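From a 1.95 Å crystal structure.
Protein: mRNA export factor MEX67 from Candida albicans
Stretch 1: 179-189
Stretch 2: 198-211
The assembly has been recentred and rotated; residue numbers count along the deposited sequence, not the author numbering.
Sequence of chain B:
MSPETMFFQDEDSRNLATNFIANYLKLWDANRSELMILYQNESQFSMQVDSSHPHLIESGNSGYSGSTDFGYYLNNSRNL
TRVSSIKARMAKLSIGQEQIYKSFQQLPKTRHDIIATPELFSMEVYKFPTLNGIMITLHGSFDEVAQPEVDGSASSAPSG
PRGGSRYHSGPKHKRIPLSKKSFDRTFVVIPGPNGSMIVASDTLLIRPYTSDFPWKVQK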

# COMPACT_ATOMS: atom_id res chain seq x y z
N SER B 179 -8.24 -10.98 17.13
CA SER B 179 -8.79 -11.52 15.89
C SER B 179 -7.75 -11.50 14.78
O SER B 179 -6.73 -10.81 14.87
CB SER B 179 -10.02 -10.71 15.44
OG SER B 179 -9.64 -9.47 14.82
N LYS B 180 -8.03 -12.24 13.72
CA LYS B 180 -7.21 -12.22 12.52
C LYS B 180 -7.26 -10.83 11.92
O LYS B 180 -8.25 -10.14 12.04
CB LYS B 180 -7.72 -13.23 11.49
CG LYS B 180 -7.62 -14.67 11.93
CD LYS B 180 -8.18 -15.61 10.87
CE LYS B 180 -7.08 -16.20 10.01
NZ LYS B 180 -7.02 -17.68 10.12
N LYS B 181 -6.16 -10.43 11.29
CA LYS B 181 -6.12 -9.21 10.47
C LYS B 181 -5.42 -9.52 9.14
O LYS B 181 -4.63 -10.44 9.05
CB LYS B 181 -5.35 -8.10 11.19
CG LYS B 181 -5.83 -7.78 12.61
CD LYS B 181 -7.12 -7.00 12.63
CE LYS B 181 -7.40 -6.40 14.01
NZ LYS B 181 -7.42 -7.45 15.07
N SER B 182 -5.74 -8.76 8.11
CA SER B 182 -4.92 -8.78 6.89
C SER B 182 -3.99 -7.58 6.96
O SER B 182 -4.19 -6.67 7.77
CB SER B 182 -5.78 -8.77 5.63
OG SER B 182 -6.37 -10.04 5.44
N PHE B 183 -2.95 -7.61 6.14
CA PHE B 183 -1.92 -6.58 6.19
C PHE B 183 -1.05 -6.54 4.94
O PHE B 183 -0.99 -7.49 4.15
CB PHE B 183 -1.00 -6.82 7.40
CG PHE B 183 0.01 -7.91 7.17
CD1 PHE B 183 1.28 -7.60 6.69
CD2 PHE B 183 -0.33 -9.24 7.38
CE1 PHE B 183 2.22 -8.60 6.44
CE2 PHE B 183 0.61 -10.26 7.14
CZ PHE B 183 1.88 -9.94 6.68
N ASP B 184 -0.35 -5.41 4.82
CA ASP B 184 0.72 -5.21 3.86
C ASP B 184 1.88 -4.54 4.58
O ASP B 184 1.67 -3.66 5.40
CB ASP B 184 0.24 -4.33 2.72
CG ASP B 184 -1.18 -4.68 2.26
OD1 ASP B 184 -1.32 -5.53 1.34
OD2 ASP B 184 -2.20 -4.14 2.78
N ARG B 185 3.10 -4.95 4.28
CA ARG B 185 4.27 -4.41 4.94
C ARG B 185 5.40 -4.19 3.93
O ARG B 185 5.74 -5.11 3.19
CB ARG B 185 4.73 -5.35 6.04
CG ARG B 185 5.67 -4.70 7.04
CD ARG B 185 5.90 -5.53 8.30
NE ARG B 185 6.69 -4.78 9.27
CZ ARG B 185 6.86 -5.11 10.54
NH1 ARG B 185 7.61 -4.34 11.32
NH2 ARG B 185 6.30 -6.18 11.05
N THR B 186 5.97 -3.00 3.95
CA THR B 186 7.02 -2.58 3.01
C THR B 186 8.30 -2.25 3.76
O THR B 186 8.30 -1.45 4.69
CB THR B 186 6.54 -1.34 2.22
OG1 THR B 186 5.43 -1.70 1.40
CG2 THR B 186 7.59 -0.87 1.21
N PHE B 187 9.39 -2.89 3.34
CA PHE B 187 10.73 -2.65 3.86
C PHE B 187 11.60 -2.03 2.76
O PHE B 187 11.57 -2.49 1.62
CB PHE B 187 11.38 -3.97 4.28
CG PHE B 187 10.61 -4.76 5.32
CD1 PHE B 187 10.89 -4.60 6.67
CD2 PHE B 187 9.67 -5.70 4.94
CE1 PHE B 187 10.21 -5.34 7.63
CE2 PHE B 187 8.98 -6.45 5.89
CZ PHE B 187 9.26 -6.27 7.24
N VAL B 188 12.37 -1.00 3.08
CA VAL B 188 13.52 -0.60 2.26
C VAL B 188 14.75 -1.13 2.99
O VAL B 188 15.03 -0.72 4.11
CB VAL B 188 13.63 0.92 2.09
CG1 VAL B 188 14.85 1.29 1.25
CG2 VAL B 188 12.37 1.48 1.45
N VAL B 189 15.46 -2.07 2.36
CA VAL B 189 16.63 -2.71 2.97
C VAL B 189 17.90 -2.26 2.23
O VAL B 189 17.95 -2.27 1.01
CB VAL B 189 16.51 -4.25 2.92
CG1 VAL B 189 17.62 -4.90 3.75
CG2 VAL B 189 15.13 -4.69 3.41
N ILE B 198 20.39 -3.46 6.76
CA ILE B 198 19.76 -2.42 7.57
C ILE B 198 18.40 -2.05 6.98
O ILE B 198 18.31 -1.69 5.81
CB ILE B 198 20.68 -1.17 7.63
CG1 ILE B 198 22.01 -1.51 8.32
CG2 ILE B 198 19.98 0.00 8.31
CD1 ILE B 198 21.88 -2.04 9.74
N VAL B 199 17.35 -2.15 7.78
CA VAL B 199 16.03 -1.64 7.40
C VAL B 199 16.02 -0.13 7.59
O VAL B 199 16.03 0.37 8.71
CB VAL B 199 14.89 -2.31 8.22
CG1 VAL B 199 13.53 -1.77 7.80
CG2 VAL B 199 14.93 -3.83 8.06
N ALA B 200 16.02 0.59 6.46
CA ALA B 200 15.96 2.05 6.45
C ALA B 200 14.55 2.57 6.73
O ALA B 200 14.39 3.60 7.37
CB ALA B 200 16.43 2.57 5.10
N SER B 201 13.56 1.87 6.20
CA SER B 201 12.15 2.26 6.27
C SER B 201 11.29 1.01 6.38
O SER B 201 11.58 -0.00 5.75
CB SER B 201 11.74 3.07 5.03
OG SER B 201 10.32 3.26 4.98
N ASP B 202 10.21 1.10 7.15
CA ASP B 202 9.36 -0.04 7.47
C ASP B 202 7.95 0.52 7.72
O ASP B 202 7.76 1.24 8.70
CB ASP B 202 9.92 -0.70 8.72
CG ASP B 202 9.21 -1.97 9.11
OD1 ASP B 202 8.12 -2.29 8.58
OD2 ASP B 202 9.68 -2.72 10.00
N THR B 203 7.00 0.21 6.83
CA THR B 203 5.61 0.65 6.98
C THR B 203 4.68 -0.56 7.01
O THR B 203 4.71 -1.39 6.10
CB THR B 203 5.17 1.62 5.84
OG1 THR B 203 5.52 1.10 4.54
CG2 THR B 203 5.95 2.90 5.90
N LEU B 204 3.85 -0.64 8.05
CA LEU B 204 2.92 -1.73 8.26
C LEU B 204 1.52 -1.17 8.13
O LEU B 204 1.18 -0.22 8.82
CB LEU B 204 3.10 -2.31 9.67
CG LEU B 204 2.12 -3.39 10.14
CD1 LEU B 204 2.07 -4.58 9.20
CD2 LEU B 204 2.49 -3.85 11.53
N LEU B 205 0.71 -1.78 7.26
CA LEU B 205 -0.68 -1.42 7.09
C LEU B 205 -1.56 -2.56 7.61
O LEU B 205 -1.38 -3.71 7.20
CB LEU B 205 -1.00 -1.13 5.62
CG LEU B 205 -2.40 -0.53 5.36
CD1 LEU B 205 -2.36 0.43 4.22
CD2 LEU B 205 -3.45 -1.61 5.06
N ILE B 206 -2.49 -2.22 8.49
CA ILE B 206 -3.40 -3.17 9.14
C ILE B 206 -4.82 -2.91 8.65
O ILE B 206 -5.27 -1.76 8.62
CB ILE B 206 -3.33 -2.98 10.68
CG1 ILE B 206 -1.90 -3.21 11.19
CG2 ILE B 206 -4.33 -3.89 11.40
CD1 ILE B 206 -1.39 -4.65 11.03
N ARG B 207 -5.51 -3.98 8.25
CA ARG B 207 -6.84 -3.91 7.65
C ARG B 207 -7.68 -5.17 7.98
O ARG B 207 -7.15 -6.17 8.52
CB ARG B 207 -6.73 -3.67 6.13
CG ARG B 207 -5.82 -4.65 5.39
CD ARG B 207 -5.64 -4.34 3.92
NE ARG B 207 -4.68 -5.23 3.28
CZ ARG B 207 -4.99 -6.39 2.71
NH1 ARG B 207 -4.03 -7.12 2.16
NH2 ARG B 207 -6.25 -6.83 2.69
N PRO B 208 -8.99 -5.12 7.73
CA PRO B 208 -9.84 -6.27 8.05
C PRO B 208 -9.37 -7.54 7.33
O PRO B 208 -8.90 -7.50 6.19
CB PRO B 208 -11.22 -5.83 7.56
CG PRO B 208 -11.17 -4.32 7.60
CD PRO B 208 -9.76 -4.00 7.17
N TYR B 209 -9.45 -8.65 8.04
CA TYR B 209 -9.12 -9.95 7.48
C TYR B 209 -10.01 -10.27 6.30
O TYR B 209 -11.23 -10.05 6.35
CB TYR B 209 -9.30 -11.03 8.54
CG TYR B 209 -9.12 -12.43 8.01
CD1 TYR B 209 -7.93 -12.82 7.41
CD2 TYR B 209 -10.15 -13.36 8.09
CE1 TYR B 209 -7.76 -14.12 6.92
CE2 TYR B 209 -10.00 -14.66 7.61
CZ TYR B 209 -8.80 -15.03 7.03
OH TYR B 209 -8.63 -16.31 6.55
N THR B 210 -9.39 -10.75 5.23
CA THR B 210 -10.12 -11.26 4.09
C THR B 210 -9.64 -12.67 3.79
O THR B 210 -8.46 -12.89 3.52
CB THR B 210 -10.02 -10.32 2.86
OG1 THR B 210 -10.91 -10.79 1.85
CG2 THR B 210 -8.62 -10.34 2.21
N SER B 211 -10.56 -13.62 3.89
CA SER B 211 -10.27 -15.03 3.60
C SER B 211 -10.25 -15.29 2.10
O SER B 211 -9.80 -16.35 1.66
CB SER B 211 -11.28 -15.94 4.30
OG SER B 211 -12.61 -15.67 3.87
O HOH W 1 -10.86 -8.64 10.57
O HOH W 2 -5.64 -11.66 2.90
O HOH W 3 8.79 1.42 3.83

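How does the pairing begin at the start of the second stretch? The two strands run antiparallel, their axes 4.6 Å apart at closest, and they open with a beta bulge: Val189 pairs with Val199, but Val188 pairs with Ser201, so one extra residue must be fitted into the second strand. Ala200 is that residue, with phi/psi of -76/-38, and its N still donates to Val188 O at 2.9 Å, while Val188 N reaches Ser201 O at 3.0 Å. On the side-chain level, Val199 CG1 meets the edge of the Phe187 ring, 4.0 Å from Phe187 CD1.

What happens beside Ser201 and Asp202? From Ser201 to Arg207 the register is regular, and the side chains of each pair lie on the same face of the sheet. A water bonds to Ser201 OG at 2.7 Å and donates to Thr186 O at 3.0 Å, linking the strands. Asp202 shares its face with Phe187 and Arg185, and in a salt bridge its two oxygens take two guanidinium nitrogens: Arg185 NE donates to Asp202 OD1 at 3.0 Å and Arg185 NH1 to Asp202 OD2 at 2.9 Å. Arg185, with chi1 to chi3 all t, carries its charge two pairs along the sheet, from its own partner Leu204 to Asp202, the next second-strand residue on the same face.

How do Thr203 to Ile206 hold the middle? Thr203 and Thr186 exchange two backbone bonds, Thr186 N to Thr203 O and Thr203 N to Thr186 O, both 3.0 Å. Leu205 and Asp184 repeat the pattern, with Leu205 N to Asp184 O at 2.8 Å and Asp184 N to Leu205 O at 3.1 Å. Between these pairs Leu204 lies opposite Arg185 and puts CD2 over one face of its guanidinium. Phe183 makes apolar contact with Leu204 and Ile206 on the same face: its CD1 lies 4.0 Å from Leu204 CD1, its CB 4.2 Å from Ile206 CD1.

What closes the contact from Arg207 onward? Arg207 and Ser182 exchange backbone bonds, Ser182 N to Arg207 O and Arg207 N to Ser182 O, each 3.0 Å. The Arg207 guanidinium turns to Asp184 on the same face, NE donating to Asp184 OD2 at 2.8 Å and NH1 to Asp184 OD1 at 3.2 Å, a two-pronged salt bridge. Tyr209 offers a ring face to Lys180, whose CD sits 3.9 Å from the Tyr209 ring centroid in a CH-pi contact. Finally, Thr210 N donates to Ser182 OG at 3.1 Å.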